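Local coordinates for protein ORF10 (Moritella marina, PDB 6RIW) that provides the ketosynthase–chain length factor didomain of a polyunsaturated fatty acid synthase and probably catalyses the condensation of acyl chains carried on acyl carrier protein, at residues Ala664-Val669 and Leu871-Ser876; Val669-Glu674 and Val768-Gly773; Lys777-Ala782 and Asn875-Leu880. All blocks are in the same frame, centred on the assembly; numbering follows the deposited sequence.

Interaction 1 of 3, residues Ala664-Val669 and Leu871-Ser876; sequences AEENSV and LGRDNS
Asn667 and Asp874 are brought together by their first torsions: CG of Asn667 stands anti to its carbonyl carbon (chi1 -79°), while CG of Asp874 is held between its backbone N and carbonyl carbon (chi1 53°). Asn667 ND2 then donates to Asp874 OD2 at 2.8 Å, nearly straight at 171°. OD2 lies in the amide plane and offers its syn lone pair, the amide and carboxylate planes being perpendicular. Ser876 OG donates to the same oxygen at 2.7 Å, nearly along its C-O axis, giving OD2 two donors. A weak second bond runs from Asn667 ND2 to Ser876 O at 2.9 Å. On the amide's other end, a water donates to Asn667 OD1 (2.6 Å) and to Leu871 O (2.9 Å), bridging the segments.

Glu666 grips the turn Gly872-Asn875, of type I, differently: its OE1 takes Arg873 N at 2.8 Å from above the carboxylate plane, and packs closely on Gly872 CA at 3.3 Å. The guanidinium of Arg873 leads away to a salt bridge with Asp167.

By sequence and topology, the turn matches the glycine-rich loop near the C-terminal end of a ketosynthase, and Glu666, whose OE1 receives Arg873 N from the turn, probably takes the place of the nucleophilic cysteine, consistent with the chain length factor half. Both amide ends of buried Asn667 are satisfied, and the two donors on Asp874 OD2 would probably offset the nearby carboxylate of Glu666.

Interaction 2 of 3, residues Val669-Glu674 and Val768-Gly773; sequences VYRCVE and VSFAPG
This is a helix-on-sheet packing contact of the thiolase fold, in which the buried helix 668-682 lies across strand 763-772, with a cation-pi stack at its centre. The short axes pass 8.7 Å apart and their N-to-C directions differ by 120°. Helix 776-790 touches the other side of the strand: Ser769 and Ala771 point away from helix 668-682 and rest on helix 776-790, and the strand is therefore sandwiched between helix layers.

Phe770 gives the largest share of the strand's side. Arg671 starts away from the strand, but the bend at chi2 (-70°) turns CD back so that it sits off-centre over the ring as a CH-pi partner. Beyond it the guanidinium lies flat on one ring face: the planes differ by only 5°, and CZ is 3.7 Å from the ring centroid. The guanidinium is held in this attitude by a salt bridge along the helix, in which Arg671 NH2 meets the syn lone pair of Glu674 OE1 at 3.1 Å, in the guanidinium plane. Arg671 NH1 also makes a weak hydrogen bond to Ser876 OG. Glu674 OE2 is hydrogen-bonded to Ser188 OG, which links the pair to the ketosynthase half of the same chain.

At the start of the strand segment, Val768 CG1 packs against Val673 CG1 at 3.9 Å and against Glu674 CA at 4.0 Å. The ring's tip completes the fit: Phe770 CZ approaches Tyr670 O at 3.6 Å, with that oxygen at the ring's edge near its plane, and Tyr670 CB lies 3.9 Å from the same CZ.

Interaction 3 of 3, residues Lys777-Ala782 and Asn875-Leu880; sequences KAITIA and NSCAHL
Cys877 is the bump of this contact: its CB and SG enter a shallow hollow on helix 776-790 walled by Ala778, Ile779 and Ala782. SG stands anti to the backbone N (chi1 175°), and its closest approach in the hollow is to the backbone, 3.6 Å from Ile779 CA. One wall is Ile779 CG1, 3.8 Å from SG; another is Ala782 CB, 3.9 Å from SG. Cys877 CB fills the end nearer Ala778, lying 4.0 Å from Ala778 O.

The helix answers with a bump of its own. Ala782 CB settles between Cys877 and His879, the two residues of strand 876-884 that face it, and comes within 3.7 Å of Cys877 O. His879 CB lies 3.8 Å from Ala782 O, while its ring is turned to hydrogen bonds elsewhere, NE2 with Tyr822 OH and ND1 with Asn869 OD1. With two alanines on the contact face, the short axes approach to 7.6 Å and cross at 36°.

Ala878 and Leu880 point the other way, to Phe770 and Val768 of the adjacent strand 763-772, whereas the side chain of Ile779 also touches Ala817 and Leu818 of helix 808-821. A helix running roughly along a strand, covering one face of a sheet through small side chains, belongs to the outer helical layer of the layered thiolase fold, here in the chain length factor half.

From the N terminus, the turn before helix 668-682 and its first residues open interaction 1 and the helix opens interaction 2, the two sharing Val669. Interaction 2 closes first, at strand 763-772, inside the much longer loop that interaction 1 closes at 871-876. The chain then turns into helix 776-790, which opens interaction 3; this ends on strand 876-884, sharing Asn875 and Ser876 with interaction 1. Interactions 2 and 3 thus run in series. They meet through the pairing of their strands, Ala771 O with Cys877 N and Ser769 O with His879 N, their centres about 9 Å apart. Together the three contacts join the buried helix, the sheet and an outer helix of the same half.

Interaction 1 of 3, residues Ala664-Val669 and Leu871-Ser876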
ATOM      1  N   ALA A 664       0.756  -4.059  -6.947  1.00 12.59           N
ATOM      2  CA  ALA A 664       1.537  -5.101  -7.606  1.00 11.08           C
ATOM      3  C   ALA A 664       2.265  -4.489  -8.795  1.00 11.16           C
ATOM      4  O   ALA A 664       2.331  -5.091  -9.871  1.00 10.93           O
ATOM      5  CB  ALA A 664       0.665  -6.288  -8.033  1.00 10.28           C
ATOM      6  N   GLU A 665       2.778  -3.273  -8.619  1.00 11.18           N
ATOM      7  CA  GLU A 665       3.564  -2.544  -9.641  1.00 13.90           C
ATOM      8  C   GLU A 665       2.674  -2.362 -10.881  1.00 11.99           C
ATOM      9  O   GLU A 665       1.478  -2.044 -10.750  1.00  9.99           O
ATOM     10  CB  GLU A 665       4.886  -3.275  -9.885  1.00 13.11           C
ATOM     11  CG  GLU A 665       5.770  -3.404  -8.621  1.00 14.13           C
ATOM     12  CD  GLU A 665       6.023  -2.064  -7.945  1.00 17.11           C
ATOM     13  OE1 GLU A 665       6.205  -1.053  -8.677  1.00 17.62           O
ATOM     14  OE2 GLU A 665       6.013  -1.999  -6.686  1.00 17.60           O
ATOM     15  N   GLU A 666       3.207  -2.526 -12.099  1.00  9.98           N
ATOM     16  CA  GLU A 666       2.380  -2.266 -13.276  1.00 11.99           C
ATOM     17  C   GLU A 666       1.181  -3.202 -13.342  1.00 10.95           C
ATOM     18  O   GLU A 666       0.159  -2.851 -13.938  1.00 12.58           O
ATOM     19  CB  GLU A 666       3.210  -2.399 -14.564  1.00 11.45           C
ATOM     20  CG  GLU A 666       4.239  -1.274 -14.748  1.00 11.63           C
ATOM     21  CD  GLU A 666       5.630  -1.650 -14.211  1.00 15.63           C
ATOM     22  OE1 GLU A 666       5.719  -2.332 -13.158  1.00 14.24           O
ATOM     23  OE2 GLU A 666       6.645  -1.242 -14.831  1.00 16.14           O
ATOM     24  N   ASN A 667       1.273  -4.392 -12.739  1.00 10.89           N
ATOM     25  CA  ASN A 667       0.157  -5.333 -12.743  1.00 12.60           C
ATOM     26  C   ASN A 667      -0.845  -5.096 -11.608  1.00 11.36           C
ATOM     27  O   ASN A 667      -1.707  -5.948 -11.363  1.00 10.99           O
ATOM     28  CB  ASN A 667       0.690  -6.770 -12.718  1.00 14.49           C
ATOM     29  CG  ASN A 667       1.167  -7.223 -14.102  1.00 16.79           C
ATOM     30  OD1 ASN A 667       0.564  -6.879 -15.118  1.00 18.08           O
ATOM     31  ND2 ASN A 667       2.285  -7.934 -14.147  1.00 21.29           N
ATOM     32  N   SER A 668      -0.789  -3.944 -10.939  1.00 10.23           N
ATOM     33  CA  SER A 668      -1.714  -3.684  -9.836  1.00 10.87           C
ATOM     34  C   SER A 668      -3.180  -3.859 -10.249  1.00 10.19           C
ATOM     35  O   SER A 668      -3.962  -4.505  -9.543  1.00 11.50           O
ATOM     36  CB  SER A 668      -1.501  -2.263  -9.310  1.00  9.41           C
ATOM     37  OG  SER A 668      -0.225  -2.105  -8.702  1.00  9.30           O
ATOM     38  N   VAL A 669      -3.579  -3.259 -11.373  1.00 11.32           N
ATOM     39  CA  VAL A 669      -4.985  -3.317 -11.779  1.00  9.18           C
ATOM     40  C   VAL A 669      -5.396  -4.740 -12.139  1.00 11.29           C
ATOM     41  O   VAL A 669      -6.506  -5.178 -11.812  1.00 10.79           O
ATOM     42  CB  VAL A 669      -5.255  -2.349 -12.946  1.00 10.32           C
ATOM     43  CG1 VAL A 669      -6.669  -2.611 -13.543  1.00 11.94           C
ATOM     44  CG2 VAL A 669      -5.154  -0.893 -12.477  1.00  9.89           C
ATOM     45  N   LEU A 871       3.102  -6.591 -18.347  1.00 12.37           N
ATOM     46  CA  LEU A 871       4.387  -6.931 -17.762  1.00 13.76           C
ATOM     47  C   LEU A 871       4.696  -5.870 -16.725  1.00 14.21           C
ATOM     48  O   LEU A 871       4.013  -4.849 -16.642  1.00 15.25           O
ATOM     49  CB  LEU A 871       5.522  -6.996 -18.810  1.00 14.16           C
ATOM     50  CG  LEU A 871       5.332  -8.025 -19.937  1.00 14.89           C
ATOM     51  CD1 LEU A 871       6.397  -7.831 -21.018  1.00 20.37           C
ATOM     52  CD2 LEU A 871       5.425  -9.443 -19.376  1.00 19.09           C
ATOM     53  N   GLY A 872       5.719  -6.099 -15.913  1.00 15.20           N
ATOM     54  CA  GLY A 872       6.130  -5.026 -15.024  1.00 15.93           C
ATOM     55  C   GLY A 872       7.182  -5.477 -14.029  1.00 15.06           C
ATOM     56  O   GLY A 872       7.733  -6.578 -14.114  1.00 15.23           O
ATOM     57  N   ARG A 873       7.437  -4.593 -13.077  1.00 14.81           N
ATOM     58  CA  ARG A 873       8.475  -4.874 -12.105  1.00 15.52           C
ATOM     59  C   ARG A 873       8.060  -5.925 -11.090  1.00 15.75           C
ATOM     60  O   ARG A 873       8.890  -6.308 -10.258  1.00 16.02           O
ATOM     61  CB  ARG A 873       8.881  -3.583 -11.400  1.00 14.68           C
ATOM     62  CG  ARG A 873       9.654  -2.616 -12.301  1.00 19.56           C
ATOM     63  CD  ARG A 873      10.952  -3.288 -12.823  1.00 19.87           C
ATOM     64  NE  ARG A 873      11.910  -3.510 -11.736  1.00 23.24           N
ATOM     65  CZ  ARG A 873      13.013  -4.247 -11.838  1.00 23.30           C
ATOM     66  NH1 ARG A 873      13.320  -4.858 -12.984  1.00 22.12           N
ATOM     67  NH2 ARG A 873      13.832  -4.359 -10.806  1.00 22.06           N
ATOM     68  N   ASP A 874       6.812  -6.392 -11.116  1.00 13.38           N
ATOM     69  CA  ASP A 874       6.437  -7.510 -10.256  1.00 14.97           C
ATOM     70  C   ASP A 874       6.903  -8.851 -10.812  1.00 16.08           C
ATOM     71  O   ASP A 874       6.799  -9.868 -10.113  1.00 17.96           O
ATOM     72  CB  ASP A 874       4.923  -7.525 -10.071  1.00 17.43           C
ATOM     73  CG  ASP A 874       4.187  -7.517 -11.418  1.00 20.85           C
ATOM     74  OD1 ASP A 874       4.404  -6.565 -12.237  1.00 23.25           O
ATOM     75  OD2 ASP A 874       3.406  -8.462 -11.658  1.00 23.43           O
ATOM     76  N   ASN A 875       7.436  -8.869 -12.038  1.00 14.02           N
ATOM     77  CA  ASN A 875       8.013 -10.083 -12.640  1.00 16.03           C
ATOM     78  C   ASN A 875       6.950 -11.172 -12.817  1.00 17.87           C
ATOM     79  O   ASN A 875       7.161 -12.352 -12.510  1.00 17.01           O
ATOM     80  CB  ASN A 875       9.214 -10.602 -11.827  1.00 17.53           C
ATOM     81  CG  ASN A 875      10.169 -11.431 -12.675  1.00 17.96           C
ATOM     82  OD1 ASN A 875       9.967 -11.586 -13.880  1.00 17.85           O
ATOM     83  ND2 ASN A 875      11.218 -11.953 -12.058  1.00 21.78           N
ATOM     84  N   SER A 876       5.778 -10.770 -13.292  1.00 16.30           N
ATOM     85  CA  SER A 876       4.809 -11.741 -13.777  1.00 14.07           C
ATOM     86  C   SER A 876       4.138 -11.178 -15.018  1.00 17.75           C
ATOM     87  O   SER A 876       4.108  -9.962 -15.253  1.00 14.92           O
ATOM     88  CB  SER A 876       3.777 -12.117 -12.697  1.00 19.86           C
ATOM     89  OG  SER A 876       2.999 -11.001 -12.347  1.00 27.90           O
TER
HETATM   90  O   HOH W   1       1.154  -4.754 -16.517  1.00 17.86           O

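Interaction 2 of 3, residues Val669-Glu674 and Val768-Gly773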
ATOM      1  N   VAL A 669      -3.579  -3.259 -11.373  1.00 11.32           N
ATOM      2  CA  VAL A 669      -4.985  -3.317 -11.779  1.00  9.18           C
ATOM      3  C   VAL A 669      -5.396  -4.740 -12.139  1.00 11.29           C
ATOM      4  O   VAL A 669      -6.506  -5.178 -11.812  1.00 10.79           O
ATOM      5  CB  VAL A 669      -5.255  -2.349 -12.946  1.00 10.32           C
ATOM      6  CG1 VAL A 669      -6.669  -2.611 -13.543  1.00 11.94           C
ATOM      7  CG2 VAL A 669      -5.154  -0.893 -12.477  1.00  9.89           C
ATOM      8  N   TYR A 670      -4.525  -5.489 -12.823  1.00 11.11           N
ATOM      9  CA  TYR A 670      -4.892  -6.857 -13.184  1.00 10.69           C
ATOM     10  C   TYR A 670      -4.991  -7.762 -11.955  1.00 12.03           C
ATOM     11  O   TYR A 670      -5.850  -8.648 -11.913  1.00 12.74           O
ATOM     12  CB  TYR A 670      -3.891  -7.400 -14.224  1.00 12.20           C
ATOM     13  CG  TYR A 670      -3.791  -6.534 -15.476  1.00 11.34           C
ATOM     14  CD1 TYR A 670      -4.900  -5.866 -15.971  1.00 13.95           C
ATOM     15  CD2 TYR A 670      -2.581  -6.368 -16.147  1.00 13.56           C
ATOM     16  CE1 TYR A 670      -4.821  -5.059 -17.116  1.00 12.01           C
ATOM     17  CE2 TYR A 670      -2.493  -5.561 -17.296  1.00 16.86           C
ATOM     18  CZ  TYR A 670      -3.614  -4.922 -17.770  1.00 14.49           C
ATOM     19  OH  TYR A 670      -3.515  -4.129 -18.904  1.00 15.53           O
ATOM     20  N   ARG A 671      -4.161  -7.543 -10.927  1.00 10.90           N
ATOM     21  CA  ARG A 671      -4.381  -8.272  -9.678  1.00 10.26           C
ATOM     22  C   ARG A 671      -5.711  -7.890  -9.020  1.00 11.15           C
ATOM     23  O   ARG A 671      -6.332  -8.735  -8.362  1.00 12.04           O
ATOM     24  CB  ARG A 671      -3.223  -8.055  -8.699  1.00 12.70           C
ATOM     25  CG  ARG A 671      -1.882  -8.677  -9.151  1.00 12.97           C
ATOM     26  CD  ARG A 671      -1.877 -10.220  -9.118  1.00 17.36           C
ATOM     27  NE  ARG A 671      -0.565 -10.755  -9.509  1.00 17.24           N
ATOM     28  CZ  ARG A 671      -0.322 -12.045  -9.760  1.00 21.73           C
ATOM     29  NH1 ARG A 671       0.907 -12.435 -10.102  1.00 18.20           N
ATOM     30  NH2 ARG A 671      -1.301 -12.949  -9.660  1.00 18.59           N
ATOM     31  N   CYS A 672      -6.155  -6.636  -9.160  1.00 12.03           N
ATOM     32  CA  CYS A 672      -7.478  -6.253  -8.651  1.00 11.59           C
ATOM     33  C   CYS A 672      -8.589  -6.977  -9.391  1.00 11.48           C
ATOM     34  O   CYS A 672      -9.610  -7.351  -8.792  1.00 12.38           O
ATOM     35  CB  CYS A 672      -7.697  -4.742  -8.787  1.00 10.61           C
ATOM     36  SG  CYS A 672      -6.753  -3.735  -7.621  1.00 13.57           S
ATOM     37  N   VAL A 673      -8.454  -7.120 -10.708  1.00 11.04           N
ATOM     38  CA  VAL A 673      -9.467  -7.857 -11.466  1.00 11.26           C
ATOM     39  C   VAL A 673      -9.574  -9.288 -10.943  1.00 13.83           C
ATOM     40  O   VAL A 673     -10.673  -9.810 -10.708  1.00 12.57           O
ATOM     41  CB  VAL A 673      -9.127  -7.808 -12.965  1.00 10.56           C
ATOM     42  CG1 VAL A 673     -10.063  -8.713 -13.773  1.00 12.41           C
ATOM     43  CG2 VAL A 673      -9.166  -6.348 -13.483  1.00 12.39           C
ATOM     44  N   GLU A 674      -8.420  -9.944 -10.750  1.00 13.29           N
ATOM     45  CA  GLU A 674      -8.382 -11.295 -10.190  1.00 12.46           C
ATOM     46  C   GLU A 674      -8.998 -11.339  -8.799  1.00 15.11           C
ATOM     47  O   GLU A 674      -9.780 -12.246  -8.481  1.00 15.84           O
ATOM     48  CB  GLU A 674      -6.937 -11.789 -10.137  1.00 15.02           C
ATOM     49  CG  GLU A 674      -6.725 -13.134  -9.422  1.00 21.17           C
ATOM     50  CD  GLU A 674      -5.255 -13.600  -9.491  1.00 24.10           C
ATOM     51  OE1 GLU A 674      -4.329 -12.851  -9.063  1.00 23.28           O
ATOM     52  OE2 GLU A 674      -5.029 -14.712  -9.997  1.00 25.24           O
ATOM     53  N   VAL A 768      -8.757 -13.403 -16.794  1.00 13.35           N
ATOM     54  CA  VAL A 768      -7.456 -12.823 -16.462  1.00 14.74           C
ATOM     55  C   VAL A 768      -6.595 -13.960 -15.933  1.00 16.38           C
ATOM     56  O   VAL A 768      -7.038 -14.734 -15.079  1.00 14.93           O
ATOM     57  CB  VAL A 768      -7.561 -11.665 -15.447  1.00 15.87           C
ATOM     58  CG1 VAL A 768      -8.150 -12.132 -14.115  1.00 19.06           C
ATOM     59  CG2 VAL A 768      -6.172 -10.997 -15.242  1.00 17.51           C
ATOM     60  N   SER A 769      -5.395 -14.104 -16.483  1.00 13.21           N
ATOM     61  CA  SER A 769      -4.492 -15.174 -16.092  1.00 14.85           C
ATOM     62  C   SER A 769      -3.097 -14.599 -15.925  1.00 16.46           C
ATOM     63  O   SER A 769      -2.767 -13.584 -16.531  1.00 15.77           O
ATOM     64  CB  SER A 769      -4.449 -16.293 -17.133  1.00 17.62           C
ATOM     65  OG  SER A 769      -5.721 -16.909 -17.219  1.00 24.64           O
ATOM     66  N   PHE A 770      -2.273 -15.282 -15.122  1.00 13.29           N
ATOM     67  CA  PHE A 770      -0.910 -14.856 -14.830  1.00 14.91           C
ATOM     68  C   PHE A 770       0.056 -16.011 -15.020  1.00 16.58           C
ATOM     69  O   PHE A 770      -0.323 -17.175 -14.868  1.00 16.29           O
ATOM     70  CB  PHE A 770      -0.786 -14.359 -13.382  1.00 15.02           C
ATOM     71  CG  PHE A 770      -1.620 -13.153 -13.094  1.00 18.77           C
ATOM     72  CD1 PHE A 770      -2.968 -13.291 -12.783  1.00 20.47           C
ATOM     73  CD2 PHE A 770      -1.070 -11.889 -13.155  1.00 19.08           C
ATOM     74  CE1 PHE A 770      -3.748 -12.171 -12.528  1.00 19.49           C
ATOM     75  CE2 PHE A 770      -1.860 -10.758 -12.884  1.00 20.30           C
ATOM     76  CZ  PHE A 770      -3.200 -10.924 -12.579  1.00 17.41           C
ATOM     77  N   ALA A 771       1.322 -15.681 -15.290  1.00 14.51           N
ATOM     78  CA  ALA A 771       2.402 -16.655 -15.311  1.00 16.87           C
ATOM     79  C   ALA A 771       3.624 -15.988 -14.701  1.00 17.66           C
ATOM     80  O   ALA A 771       3.835 -14.787 -14.915  1.00 16.67           O
ATOM     81  CB  ALA A 771       2.721 -17.149 -16.733  1.00 17.74           C
ATOM     82  N   PRO A 772       4.409 -16.706 -13.894  1.00 19.12           N
ATOM     83  CA  PRO A 772       5.639 -16.113 -13.349  1.00 17.46           C
ATOM     84  C   PRO A 772       6.623 -15.779 -14.460  1.00 17.36           C
ATOM     85  O   PRO A 772       6.742 -16.508 -15.453  1.00 18.98           O
ATOM     86  CB  PRO A 772       6.202 -17.216 -12.437  1.00 21.37           C
ATOM     87  CG  PRO A 772       5.068 -18.143 -12.193  1.00 26.04           C
ATOM     88  CD  PRO A 772       4.203 -18.082 -13.412  1.00 20.78           C
ATOM     89  N   GLY A 773       7.328 -14.669 -14.291  1.00 16.27           N
ATOM     90  CA  GLY A 773       8.379 -14.285 -15.217  1.00 15.76           C
ATOM     91  C   GLY A 773       7.956 -13.172 -16.159  1.00 17.37           C
ATOM     92  O   GLY A 773       6.822 -12.682 -16.155  1.00 16.75           O
TER

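Interaction 3 of 3, residues Lys777-Ala782 and Asn875-Leu880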
ATOM      1  N   LYS A 777       8.302 -16.638 -23.161  1.00 16.98           N
ATOM      2  CA  LYS A 777       7.707 -17.899 -22.726  1.00 19.07           C
ATOM      3  C   LYS A 777       6.613 -17.651 -21.695  1.00 19.15           C
ATOM      4  O   LYS A 777       5.524 -18.236 -21.781  1.00 17.00           O
ATOM      5  CB  LYS A 777       8.790 -18.797 -22.143  1.00 18.32           C
ATOM      6  CG  LYS A 777       8.305 -20.165 -21.701  1.00 25.81           C
ATOM      7  CD  LYS A 777       7.929 -21.017 -22.922  1.00 29.32           C
ATOM      8  CE  LYS A 777       7.589 -22.462 -22.511  1.00 35.11           C
ATOM      9  NZ  LYS A 777       6.491 -23.047 -23.330  1.00 40.49           N
ATOM     10  N   ALA A 778       6.887 -16.772 -20.719  1.00 17.65           N
ATOM     11  CA  ALA A 778       5.882 -16.425 -19.717  1.00 18.96           C
ATOM     12  C   ALA A 778       4.648 -15.815 -20.365  1.00 16.19           C
ATOM     13  O   ALA A 778       3.523 -16.108 -19.954  1.00 14.21           O
ATOM     14  CB  ALA A 778       6.470 -15.460 -18.678  1.00 14.56           C
ATOM     15  N   ILE A 779       4.837 -14.971 -21.384  1.00 12.97           N
ATOM     16  CA  ILE A 779       3.695 -14.402 -22.101  1.00 14.49           C
ATOM     17  C   ILE A 779       2.841 -15.504 -22.725  1.00 17.39           C
ATOM     18  O   ILE A 779       1.604 -15.503 -22.610  1.00 14.75           O
ATOM     19  CB  ILE A 779       4.181 -13.403 -23.161  1.00 12.79           C
ATOM     20  CG1 ILE A 779       4.852 -12.206 -22.468  1.00 13.71           C
ATOM     21  CG2 ILE A 779       3.021 -12.932 -24.003  1.00 14.76           C
ATOM     22  CD1 ILE A 779       5.468 -11.207 -23.420  1.00 13.69           C
ATOM     23  N   THR A 780       3.476 -16.445 -23.429  1.00 14.10           N
ATOM     24  CA  THR A 780       2.683 -17.479 -24.085  1.00 14.18           C
ATOM     25  C   THR A 780       1.983 -18.375 -23.072  1.00 17.20           C
ATOM     26  O   THR A 780       0.847 -18.811 -23.321  1.00 16.77           O
ATOM     27  CB  THR A 780       3.560 -18.308 -25.039  1.00 20.63           C
ATOM     28  OG1 THR A 780       4.513 -19.059 -24.282  1.00 26.36           O
ATOM     29  CG2 THR A 780       4.299 -17.409 -25.971  1.00 16.61           C
ATOM     30  N   ILE A 781       2.608 -18.617 -21.913  1.00 16.33           N
ATOM     31  CA  ILE A 781       1.980 -19.452 -20.894  1.00 18.86           C
ATOM     32  C   ILE A 781       0.753 -18.761 -20.321  1.00 20.17           C
ATOM     33  O   ILE A 781      -0.315 -19.377 -20.160  1.00 17.75           O
ATOM     34  CB  ILE A 781       2.982 -19.803 -19.783  1.00 17.53           C
ATOM     35  CG1 ILE A 781       3.993 -20.840 -20.287  1.00 18.69           C
ATOM     36  CG2 ILE A 781       2.228 -20.312 -18.553  1.00 20.42           C
ATOM     37  CD1 ILE A 781       5.147 -21.073 -19.325  1.00 23.77           C
ATOM     38  N   ALA A 782       0.894 -17.472 -19.983  1.00 13.94           N
ATOM     39  CA  ALA A 782      -0.241 -16.719 -19.473  1.00 15.08           C
ATOM     40  C   ALA A 782      -1.329 -16.586 -20.523  1.00 16.91           C
ATOM     41  O   ALA A 782      -2.519 -16.674 -20.205  1.00 13.62           O
ATOM     42  CB  ALA A 782       0.219 -15.337 -18.991  1.00 15.36           C
ATOM     43  N   ASN A 875       7.436  -8.869 -12.038  1.00 14.02           N
ATOM     44  CA  ASN A 875       8.013 -10.083 -12.640  1.00 16.03           C
ATOM     45  C   ASN A 875       6.950 -11.172 -12.817  1.00 17.87           C
ATOM     46  O   ASN A 875       7.161 -12.352 -12.510  1.00 17.01           O
ATOM     47  CB  ASN A 875       9.214 -10.602 -11.827  1.00 17.53           C
ATOM     48  CG  ASN A 875      10.169 -11.431 -12.675  1.00 17.96           C
ATOM     49  OD1 ASN A 875       9.967 -11.586 -13.880  1.00 17.85           O
ATOM     50  ND2 ASN A 875      11.218 -11.953 -12.058  1.00 21.78           N
ATOM     51  N   SER A 876       5.778 -10.770 -13.292  1.00 16.30           N
ATOM     52  CA  SER A 876       4.809 -11.741 -13.777  1.00 14.07           C
ATOM     53  C   SER A 876       4.138 -11.178 -15.018  1.00 17.75           C
ATOM     54  O   SER A 876       4.108  -9.962 -15.253  1.00 14.92           O
ATOM     55  CB  SER A 876       3.777 -12.117 -12.697  1.00 19.86           C
ATOM     56  OG  SER A 876       2.999 -11.001 -12.347  1.00 27.90           O
ATOM     57  N   CYS A 877       3.666 -12.079 -15.856  1.00 13.04           N
ATOM     58  CA  CYS A 877       2.928 -11.694 -17.039  1.00 12.23           C
ATOM     59  C   CYS A 877       1.443 -11.872 -16.753  1.00 15.16           C
ATOM     60  O   CYS A 877       1.027 -12.924 -16.257  1.00 15.40           O
ATOM     61  CB  CYS A 877       3.344 -12.538 -18.240  1.00 14.84           C
ATOM     62  SG  CYS A 877       2.315 -12.138 -19.662  1.00 21.60           S
ATOM     63  N   ALA A 878       0.660 -10.843 -17.037  1.00 12.48           N
ATOM     64  CA  ALA A 878      -0.789 -10.908 -16.987  1.00 14.31           C
ATOM     65  C   ALA A 878      -1.323 -10.934 -18.413  1.00 14.09           C
ATOM     66  O   ALA A 878      -0.782 -10.265 -19.301  1.00 14.09           O
ATOM     67  CB  ALA A 878      -1.382  -9.709 -16.223  1.00 17.01           C
ATOM     68  N   HIS A 879      -2.367 -11.722 -18.637  1.00 11.28           N
ATOM     69  CA  HIS A 879      -3.034 -11.735 -19.935  1.00 13.56           C
ATOM     70  C   HIS A 879      -4.541 -11.765 -19.725  1.00 14.35           C
ATOM     71  O   HIS A 879      -5.043 -12.574 -18.932  1.00 15.22           O
ATOM     72  CB  HIS A 879      -2.582 -12.942 -20.771  1.00 12.91           C
ATOM     73  CG  HIS A 879      -2.586 -12.694 -22.253  1.00 15.78           C
ATOM     74  ND1 HIS A 879      -1.575 -12.014 -22.908  1.00 16.32           N
ATOM     75  CD2 HIS A 879      -3.474 -13.063 -23.209  1.00 16.72           C
ATOM     76  CE1 HIS A 879      -1.854 -11.966 -24.203  1.00 17.10           C
ATOM     77  NE2 HIS A 879      -2.999 -12.599 -24.412  1.00 16.83           N
ATOM     78  N   LEU A 880      -5.255 -10.884 -20.422  1.00 12.34           N
ATOM     79  CA  LEU A 880      -6.698 -10.762 -20.254  1.00 14.28           C
ATOM     80  C   LEU A 880      -7.384 -10.918 -21.598  1.00 16.59           C
ATOM     81  O   LEU A 880      -6.843 -10.517 -22.633  1.00 15.14           O
ATOM     82  CB  LEU A 880      -7.106  -9.403 -19.676  1.00 14.35           C
ATOM     83  CG  LEU A 880      -6.654  -9.075 -18.262  1.00 13.49           C
ATOM     84  CD1 LEU A 880      -5.237  -8.548 -18.279  1.00 17.58           C
ATOM     85  CD2 LEU A 880      -7.594  -8.015 -17.664  1.00 12.41           C
TER